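Local coordinates for ecto-NAD+ glycohydrolase (CD38 molecule) (Bos taurus, PDB 3GC6), which belongs to the CD38 family of ectoenzymes, disulfide-rich glycoproteins in which a bundle of helices is joined to a part built on a four-stranded parallel sheet, at residues K62-Y68 with T143-F149; C81-F86 with F157-N163. The protein carries 1 engineered substitution. All blocks are in the same frame, centred on the assembly; numbering follows the deposited sequence.

Interaction 1: K62-Y68 with T143-F149; sequences KATKEDY and TNYLSVF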
ATOM      1  N   LYS A  62      25.226   2.647  21.659  1.00  3.97           N
ATOM      2  CA  LYS A  62      24.784   1.409  22.282  1.00  4.42           C
ATOM      3  C   LYS A  62      23.689   0.713  21.505  1.00  4.26           C
ATOM      4  O   LYS A  62      22.860   0.020  22.090  1.00  4.32           O
ATOM      5  CB  LYS A  62      24.335   1.638  23.713  1.00  4.69           C
ATOM      6  CG  LYS A  62      25.471   1.905  24.643  1.00  6.20           C
ATOM      7  CD  LYS A  62      24.963   1.874  26.094  1.00  7.46           C
ATOM      8  CE  LYS A  62      26.069   2.197  27.087  1.00  8.50           C
ATOM      9  NZ  LYS A  62      27.205   1.264  26.924  1.00  9.42           N
ATOM     10  N   ALA A  63      23.678   0.874  20.185  1.00  4.17           N
ATOM     11  CA  ALA A  63      22.675   0.183  19.386  1.00  4.45           C
ATOM     12  C   ALA A  63      22.841  -1.324  19.514  1.00  4.52           C
ATOM     13  O   ALA A  63      23.964  -1.836  19.510  1.00  4.83           O
ATOM     14  CB  ALA A  63      22.776   0.579  17.905  1.00  4.70           C
ATOM     15  N   THR A  64      21.722  -2.024  19.619  1.00  4.58           N
ATOM     16  CA  THR A  64      21.735  -3.492  19.519  1.00  5.11           C
ATOM     17  C   THR A  64      20.781  -3.988  18.415  1.00  5.32           C
ATOM     18  O   THR A  64      19.859  -3.290  18.022  1.00  5.02           O
ATOM     19  CB  THR A  64      21.310  -4.143  20.851  1.00  5.21           C
ATOM     20  OG1 THR A  64      19.949  -3.776  21.099  1.00  5.64           O
ATOM     21  CG2 THR A  64      22.200  -3.668  22.028  1.00  6.15           C
ATOM     22  N   LYS A  65      21.017  -5.203  17.905  1.00  5.54           N
ATOM     23  CA  LYS A  65      20.115  -5.799  16.921  1.00  5.80           C
ATOM     24  C   LYS A  65      18.663  -5.789  17.403  1.00  5.59           C
ATOM     25  O   LYS A  65      17.740  -5.513  16.624  1.00  5.85           O
ATOM     26  CB  LYS A  65      20.574  -7.242  16.639  1.00  6.32           C
ATOM     27  CG  LYS A  65      21.957  -7.261  16.009  1.00  7.29           C
ATOM     28  CD  LYS A  65      22.227  -8.567  15.311  1.00  9.34           C
ATOM     29  CE  LYS A  65      22.451  -9.670  16.293  1.00 10.18           C
ATOM     30  NZ  LYS A  65      23.303 -10.757  15.684  1.00 10.81           N
ATOM     31  N   GLU A  66      18.482  -6.059  18.696  1.00  5.77           N
ATOM     32  CA  GLU A  66      17.140  -6.179  19.278  1.00  5.94           C
ATOM     33  C   GLU A  66      16.365  -4.853  19.202  1.00  5.93           C
ATOM     34  O   GLU A  66      15.135  -4.847  19.170  1.00  5.98           O
ATOM     35  CB  GLU A  66      17.216  -6.667  20.736  1.00  6.40           C
ATOM     36  CG  GLU A  66      17.787  -8.090  20.912  1.00  7.11           C
ATOM     37  CD  GLU A  66      19.278  -8.218  20.616  1.00  8.04           C
ATOM     38  OE1 GLU A  66      20.069  -7.299  20.956  1.00  8.26           O
ATOM     39  OE2 GLU A  66      19.663  -9.264  20.031  1.00  8.34           O
ATOM     40  N   ASP A  67      17.075  -3.723  19.200  1.00  5.02           N
ATOM     41  CA  ASP A  67      16.410  -2.429  19.024  1.00  4.85           C
ATOM     42  C   ASP A  67      15.575  -2.359  17.727  1.00  4.55           C
ATOM     43  O   ASP A  67      14.642  -1.560  17.615  1.00  4.76           O
ATOM     44  CB  ASP A  67      17.420  -1.280  19.033  1.00  4.37           C
ATOM     45  CG  ASP A  67      18.029  -1.043  20.421  1.00  5.04           C
ATOM     46  OD1 ASP A  67      17.356  -1.348  21.420  1.00  6.25           O
ATOM     47  OD2 ASP A  67      19.162  -0.550  20.482  1.00  5.89           O
ATOM     48  N   TYR A  68      15.929  -3.188  16.739  1.00  4.81           N
ATOM     49  CA  TYR A  68      15.252  -3.127  15.433  1.00  4.54           C
ATOM     50  C   TYR A  68      14.245  -4.275  15.232  1.00  4.88           C
ATOM     51  O   TYR A  68      13.593  -4.371  14.180  1.00  4.79           O
ATOM     52  CB  TYR A  68      16.290  -3.151  14.318  1.00  4.43           C
ATOM     53  CG  TYR A  68      17.007  -1.831  14.116  1.00  3.89           C
ATOM     54  CD1 TYR A  68      16.312  -0.703  13.633  1.00  4.19           C
ATOM     55  CD2 TYR A  68      18.382  -1.706  14.392  1.00  4.24           C
ATOM     56  CE1 TYR A  68      16.962   0.513  13.421  1.00  3.60           C
ATOM     57  CE2 TYR A  68      19.037  -0.477  14.179  1.00  3.62           C
ATOM     58  CZ  TYR A  68      18.333   0.612  13.693  1.00  3.28           C
ATOM     59  OH  TYR A  68      18.986   1.805  13.454  1.00  3.91           O
ATOM     60  N   THR A 143      28.883  -0.117  17.287  1.00  4.55           N
ATOM     61  CA  THR A 143      27.539  -0.364  17.772  1.00  4.35           C
ATOM     62  C   THR A 143      26.709   0.918  17.675  1.00  4.27           C
ATOM     63  O   THR A 143      26.107   1.365  18.665  1.00  4.43           O
ATOM     64  CB  THR A 143      27.555  -0.873  19.245  1.00  4.68           C
ATOM     65  OG1 THR A 143      28.374  -0.016  20.029  1.00  5.02           O
ATOM     66  CG2 THR A 143      28.132  -2.309  19.296  1.00  5.35           C
ATOM     67  N   ASN A 144      26.669   1.474  16.471  1.00  3.74           N
ATOM     68  CA  ASN A 144      25.848   2.668  16.194  1.00  3.67           C
ATOM     69  C   ASN A 144      24.611   2.251  15.396  1.00  3.64           C
ATOM     70  O   ASN A 144      24.605   1.165  14.787  1.00  3.89           O
ATOM     71  CB  ASN A 144      26.673   3.699  15.439  1.00  3.62           C
ATOM     72  CG  ASN A 144      27.076   3.224  14.059  1.00  4.44           C
ATOM     73  OD1 ASN A 144      28.212   2.752  13.849  1.00  5.62           O
ATOM     74  ND2 ASN A 144      26.157   3.286  13.141  1.00  3.37           N
ATOM     75  N   TYR A 145      23.555   3.073  15.444  1.00  3.77           N
ATOM     76  CA  TYR A 145      22.273   2.678  14.879  1.00  3.55           C
ATOM     77  C   TYR A 145      22.288   2.448  13.349  1.00  3.62           C
ATOM     78  O   TYR A 145      21.544   1.584  12.833  1.00  3.92           O
ATOM     79  CB  TYR A 145      21.157   3.664  15.325  1.00  3.37           C
ATOM     80  CG  TYR A 145      20.734   3.320  16.732  1.00  3.80           C
ATOM     81  CD1 TYR A 145      21.291   3.958  17.843  1.00  4.52           C
ATOM     82  CD2 TYR A 145      19.856   2.265  16.954  1.00  4.23           C
ATOM     83  CE1 TYR A 145      20.920   3.567  19.151  1.00  4.34           C
ATOM     84  CE2 TYR A 145      19.476   1.863  18.231  1.00  4.28           C
ATOM     85  CZ  TYR A 145      20.006   2.524  19.332  1.00  4.43           C
ATOM     86  OH  TYR A 145      19.641   2.084  20.582  1.00  4.74           O
ATOM     87  N   LEU A 146      23.123   3.192  12.625  1.00  3.60           N
ATOM     88  CA  LEU A 146      23.174   3.006  11.163  1.00  4.12           C
ATOM     89  C   LEU A 146      23.823   1.661  10.819  1.00  4.07           C
ATOM     90  O   LEU A 146      23.262   0.843  10.091  1.00  4.13           O
ATOM     91  CB  LEU A 146      23.889   4.196  10.503  1.00  4.50           C
ATOM     92  CG  LEU A 146      24.221   4.067   9.017  1.00  5.20           C
ATOM     93  CD1 LEU A 146      22.975   3.820   8.243  1.00  5.65           C
ATOM     94  CD2 LEU A 146      24.940   5.358   8.531  1.00  5.74           C
ATOM     95  N   SER A 147      24.998   1.404  11.390  1.00  4.21           N
ATOM     96  CA  SER A 147      25.713   0.151  11.141  1.00  4.17           C
ATOM     97  C   SER A 147      24.919  -1.067  11.611  1.00  4.01           C
ATOM     98  O   SER A 147      24.806  -2.080  10.886  1.00  4.35           O
ATOM     99  CB  SER A 147      27.084   0.191  11.859  1.00  4.09           C
ATOM    100  OG  SER A 147      27.883   1.232  11.326  1.00  4.67           O
ATOM    101  N   VAL A 148      24.354  -0.978  12.824  1.00  3.92           N
ATOM    102  CA  VAL A 148      23.592  -2.091  13.371  1.00  3.77           C
ATOM    103  C   VAL A 148      22.332  -2.390  12.533  1.00  3.86           C
ATOM    104  O   VAL A 148      21.970  -3.553  12.308  1.00  4.01           O
ATOM    105  CB  VAL A 148      23.303  -1.889  14.869  1.00  3.73           C
ATOM    106  CG1 VAL A 148      22.318  -2.927  15.351  1.00  4.04           C
ATOM    107  CG2 VAL A 148      24.631  -1.973  15.618  1.00  3.82           C
ATOM    108  N   PHE A 149      21.676  -1.355  12.018  1.00  3.38           N
ATOM    109  CA  PHE A 149      20.519  -1.561  11.135  1.00  3.48           C
ATOM    110  C   PHE A 149      20.927  -2.455   9.956  1.00  3.68           C
ATOM    111  O   PHE A 149      20.265  -3.458   9.639  1.00  3.86           O
ATOM    112  CB  PHE A 149      20.028  -0.220  10.587  1.00  3.44           C
ATOM    113  CG  PHE A 149      19.009  -0.364   9.502  1.00  3.37           C
ATOM    114  CD1 PHE A 149      17.656  -0.569   9.808  1.00  3.35           C
ATOM    115  CD2 PHE A 149      19.401  -0.312   8.176  1.00  3.84           C
ATOM    116  CE1 PHE A 149      16.681  -0.704   8.749  1.00  3.44           C
ATOM    117  CE2 PHE A 149      18.454  -0.454   7.140  1.00  3.83           C
ATOM    118  CZ  PHE A 149      17.110  -0.638   7.439  1.00  3.32           C
TER
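The carboxylate oxygen Asp-67 OD2 is gripped from opposite faces of its plane: Tyr-145 OH donates to it across 2.7 Å, and Thr-64 N does so at 3.1 Å. Two donors on one oxygen would probably steady the negative charge, and Asp-67 OD1 has a long, weak ion pair with Lys-58. With CG anti to its carbonyl carbon (chi1 -70°), Asp-67 folds back over Thr-64, whose OG1 returns a weak bond to Asp-67 N. The reciprocal pair resembles that of a capping box, ahead of the 3-10 turn 65-68, and suits a threonine and an aspartate three residues apart.

The contact pins the loop between helices 44-55 and 69-74 to the start of helix 145-159, where Asn-144 is the N-cap, in the helical part of this ADP-ribosyl cyclase fold. Tyr-68 has the longer reach needed to cross to the first helical turn. Its OH donates to Tyr-145 O over 2.6 Å, from above the carbonyl plane, while the helical bond from Phe-149 N meets that oxygen from the other face; the hydroxyl is also hydrogen-bonded to Trp-120 NE1. The edge of Phe-149 is turned to the face of Tyr-68 with the planes 72° apart.

Ala-63 is small enough to set its methyl over the middle of the Tyr-145 ring, a CH-pi contact with CB 3.4 Å from the centroid. Its backbone N donates a hydrogen bond to Thr-143 O at 2.9 Å. The two branches of Val-148 divide the contact: CG2 meets Ala-63 CB, and CG1 lies 3.6 Å from Thr-64 C. Lys-65 turns its end away from segment 143-149, to a salt bridge with Glu-155 further along the helix.

Interaction 2: C81-F86 with F157-N163; sequences CGQQVF and FAESACN
The Phe-157 ring carries the amide of Gln-84 on one face, NE2 sitting 3.1 Å above the ring plane and over its centre, while Val-85 O meets the ring edge in plane. Phe-86 comes obliquely to Phe-157, the planes 57° apart; Phe-157 CE2 in turn lies over the rim of one Phe-86 face, and Ala-158 CA is at the Phe-86 edge.

Gln-84 leaves with CG anti to its backbone N (chi1 -167°) and stays extended, long enough to hold NE2 over the ring, from where it donates to Phe-157 O. That bond is 2.8 Å and nearly straight (163°), reaching the carbonyl from above its plane near the end of helix 145-159. Gln-84 OE1 is bonded to two waters, one bridging to Cys-162 N and the other to Ser-160 OG.

The contact ties the strand 85-88, outermost in this chain's parallel sheet, to the turn between helix 145-159 and neighbouring strand 164-170. Cys-81 SG and Cys-162 SG join the two segments covalently in a disulfide 2.0 Å long. Beside it Gly-82 N donates a hydrogen bond to Cys-162 O at 3.2 Å; positive phi at Gly-82 suits a residue lacking CB.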
ATOM      1  N   CYS A  81      11.582 -16.918  -3.371  1.00  5.49           N
ATOM      2  CA  CYS A  81      12.569 -17.914  -3.745  1.00  5.91           C
ATOM      3  C   CYS A  81      13.095 -17.693  -5.142  1.00  5.77           C
ATOM      4  O   CYS A  81      12.327 -17.485  -6.072  1.00  5.89           O
ATOM      5  CB  CYS A  81      11.931 -19.297  -3.656  1.00  6.38           C
ATOM      6  SG  CYS A  81      11.426 -19.700  -1.980  1.00  8.57           S
ATOM      7  N   GLY A  82      14.417 -17.745  -5.285  1.00  5.32           N
ATOM      8  CA  GLY A  82      15.030 -17.653  -6.598  1.00  5.46           C
ATOM      9  C   GLY A  82      15.241 -16.232  -7.107  1.00  5.62           C
ATOM     10  O   GLY A  82      15.821 -16.035  -8.184  1.00  6.25           O
ATOM     11  N   GLN A  83      14.790 -15.235  -6.355  1.00  4.87           N
ATOM     12  CA  GLN A  83      14.883 -13.844  -6.845  1.00  4.81           C
ATOM     13  C   GLN A  83      15.917 -12.990  -6.084  1.00  4.58           C
ATOM     14  O   GLN A  83      16.019 -11.778  -6.333  1.00  4.65           O
ATOM     15  CB  GLN A  83      13.507 -13.157  -6.762  1.00  5.33           C
ATOM     16  CG  GLN A  83      12.510 -13.818  -7.717  1.00  6.73           C
ATOM     17  CD  GLN A  83      11.090 -13.272  -7.541  1.00  8.32           C
ATOM     18  OE1 GLN A  83      10.905 -12.131  -7.131  1.00  8.59           O
ATOM     19  NE2 GLN A  83      10.091 -14.117  -7.793  1.00  9.76           N
ATOM     20  N   GLN A  84      16.675 -13.604  -5.169  1.00  3.98           N
ATOM     21  CA  GLN A  84      17.498 -12.812  -4.268  1.00  3.93           C
ATOM     22  C   GLN A  84      18.927 -12.631  -4.780  1.00  3.84           C
ATOM     23  O   GLN A  84      19.563 -13.610  -5.240  1.00  4.20           O
ATOM     24  CB  GLN A  84      17.548 -13.503  -2.896  1.00  3.88           C
ATOM     25  CG  GLN A  84      18.105 -12.663  -1.761  1.00  4.36           C
ATOM     26  CD  GLN A  84      17.643 -13.196  -0.410  1.00  4.57           C
ATOM     27  OE1 GLN A  84      16.647 -13.924  -0.318  1.00  5.39           O
ATOM     28  NE2 GLN A  84      18.365 -12.835   0.635  1.00  5.12           N
ATOM     29  N   VAL A  85      19.420 -11.384  -4.683  1.00  3.31           N
ATOM     30  CA  VAL A  85      20.774 -11.028  -5.091  1.00  3.76           C
ATOM     31  C   VAL A  85      21.565 -10.456  -3.914  1.00  3.71           C
ATOM     32  O   VAL A  85      21.051  -9.580  -3.178  1.00  3.87           O
ATOM     33  CB  VAL A  85      20.715  -9.950  -6.173  1.00  3.94           C
ATOM     34  CG1 VAL A  85      22.125  -9.445  -6.498  1.00  4.28           C
ATOM     35  CG2 VAL A  85      20.070 -10.564  -7.449  1.00  4.47           C
ATOM     36  N   PHE A  86      22.792 -10.949  -3.733  1.00  3.43           N
ATOM     37  CA  PHE A  86      23.763 -10.405  -2.781  1.00  3.54           C
ATOM     38  C   PHE A  86      24.855  -9.741  -3.595  1.00  3.78           C
ATOM     39  O   PHE A  86      25.019 -10.025  -4.792  1.00  3.76           O
ATOM     40  CB  PHE A  86      24.396 -11.542  -1.978  1.00  3.57           C
ATOM     41  CG  PHE A  86      23.432 -12.238  -1.083  1.00  3.55           C
ATOM     42  CD1 PHE A  86      23.351 -11.887   0.276  1.00  3.66           C
ATOM     43  CD2 PHE A  86      22.584 -13.229  -1.588  1.00  4.40           C
ATOM     44  CE1 PHE A  86      22.419 -12.552   1.125  1.00  4.52           C
ATOM     45  CE2 PHE A  86      21.665 -13.876  -0.765  1.00  4.69           C
ATOM     46  CZ  PHE A  86      21.585 -13.543   0.597  1.00  4.59           C
ATOM     47  N   PHE A 157      17.869 -11.032   5.990  1.00  3.72           N
ATOM     48  CA  PHE A 157      17.824 -11.221   4.525  1.00  3.78           C
ATOM     49  C   PHE A 157      18.524 -12.552   4.175  1.00  3.52           C
ATOM     50  O   PHE A 157      17.984 -13.358   3.410  1.00  3.84           O
ATOM     51  CB  PHE A 157      18.562 -10.016   3.929  1.00  3.76           C
ATOM     52  CG  PHE A 157      18.659  -9.977   2.411  1.00  3.78           C
ATOM     53  CD1 PHE A 157      17.544  -9.668   1.625  1.00  3.89           C
ATOM     54  CD2 PHE A 157      19.909 -10.064   1.791  1.00  3.97           C
ATOM     55  CE1 PHE A 157      17.671  -9.541   0.216  1.00  4.30           C
ATOM     56  CE2 PHE A 157      20.037  -9.944   0.393  1.00  4.03           C
ATOM     57  CZ  PHE A 157      18.921  -9.693  -0.386  1.00  4.29           C
ATOM     58  N   ALA A 158      19.674 -12.827   4.795  1.00  3.76           N
ATOM     59  CA  ALA A 158      20.424 -14.054   4.485  1.00  3.64           C
ATOM     60  C   ALA A 158      19.699 -15.280   5.043  1.00  3.59           C
ATOM     61  O   ALA A 158      19.624 -16.330   4.375  1.00  3.81           O
ATOM     62  CB  ALA A 158      21.852 -13.975   5.042  1.00  4.00           C
ATOM     63  N   GLU A 159      19.180 -15.151   6.260  1.00  3.77           N
ATOM     64  CA  GLU A 159      18.508 -16.281   6.899  1.00  4.14           C
ATOM     65  C   GLU A 159      17.251 -16.732   6.167  1.00  4.27           C
ATOM     66  O   GLU A 159      16.863 -17.912   6.262  1.00  4.41           O
ATOM     67  CB  GLU A 159      18.156 -15.964   8.339  1.00  4.61           C
ATOM     68  CG  GLU A 159      19.346 -15.877   9.231  1.00  5.78           C
ATOM     69  CD  GLU A 159      19.021 -15.218  10.597  1.00  7.73           C
ATOM     70  OE1 GLU A 159      17.862 -14.812  10.826  1.00  8.24           O
ATOM     71  OE2 GLU A 159      19.956 -15.100  11.413  1.00  9.26           O
ATOM     72  N   SER A 160      16.592 -15.816   5.477  1.00  4.17           N
ATOM     73  CA  SER A 160      15.322 -16.157   4.835  1.00  4.53           C
ATOM     74  C   SER A 160      15.480 -16.557   3.361  1.00  4.46           C
ATOM     75  O   SER A 160      14.490 -16.921   2.723  1.00  4.63           O
ATOM     76  CB  SER A 160      14.354 -14.964   4.946  1.00  5.06           C
ATOM     77  OG  SER A 160      14.891 -13.853   4.290  1.00  5.82           O
ATOM     78  N   ALA A 161      16.697 -16.513   2.831  1.00  4.40           N
ATOM     79  CA  ALA A 161      16.944 -16.861   1.420  1.00  4.44           C
ATOM     80  C   ALA A 161      16.453 -18.259   1.091  1.00  4.75           C
ATOM     81  O   ALA A 161      16.508 -19.171   1.937  1.00  5.14           O
ATOM     82  CB  ALA A 161      18.430 -16.794   1.106  1.00  4.54           C
ATOM     83  N   CYS A 162      15.980 -18.431  -0.144  1.00  5.02           N
ATOM     84  CA  CYS A 162      15.427 -19.717  -0.526  1.00  5.51           C
ATOM     85  C   CYS A 162      15.811 -20.074  -1.948  1.00  5.20           C
ATOM     86  O   CYS A 162      15.897 -19.187  -2.827  1.00  5.03           O
ATOM     87  CB  CYS A 162      13.910 -19.670  -0.384  1.00  6.04           C
ATOM     88  SG  CYS A 162      12.957 -20.844  -1.380  1.00  8.88           S
ATOM     89  N   ASN A 163      16.040 -21.366  -2.169  1.00  4.90           N
ATOM     90  CA  ASN A 163      16.433 -21.893  -3.474  1.00  4.99           C
ATOM     91  C   ASN A 163      17.703 -21.246  -4.035  1.00  4.87           C
ATOM     92  O   ASN A 163      18.704 -21.173  -3.309  1.00  5.32           O
ATOM     93  CB  ASN A 163      15.247 -21.851  -4.436  1.00  5.17           C
ATOM     94  CG  ASN A 163      14.101 -22.747  -3.953  1.00  6.24           C
ATOM     95  OD1 ASN A 163      14.333 -23.677  -3.202  1.00  7.08           O
ATOM     96  ND2 ASN A 163      12.891 -22.473  -4.394  1.00  7.32           N
TER
HETATM   97  O   HOH W   1      16.696 -16.324  -4.162  1.00  4.56           O
HETATM   98  O   HOH W   2      15.246 -15.892  -1.620  1.00  5.43           O
HETATM   99  O   HOH W   3      14.663 -13.643   1.671  1.00  6.74           O

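Overall arrangement
From the N terminus, segment 62-68 comes first, in the loop before helix 69-74. Segment 81-86 follows, leading into the first strand of the parallel sheet. Segment 143-149 then closes interaction 1, and 157-163 closes interaction 2 a few residues later, so the two loops cross instead of nesting. Both contacts use helix 145-159, one at its start and the other at its end, with centres about 23 Å apart and no touch between them. Interaction 1 belongs to the helical part, next to the Cys-61 to Cys-141 disulfide; interaction 2 lies where that part meets the sheet. Helix 145-159 thus runs from one contact to the other.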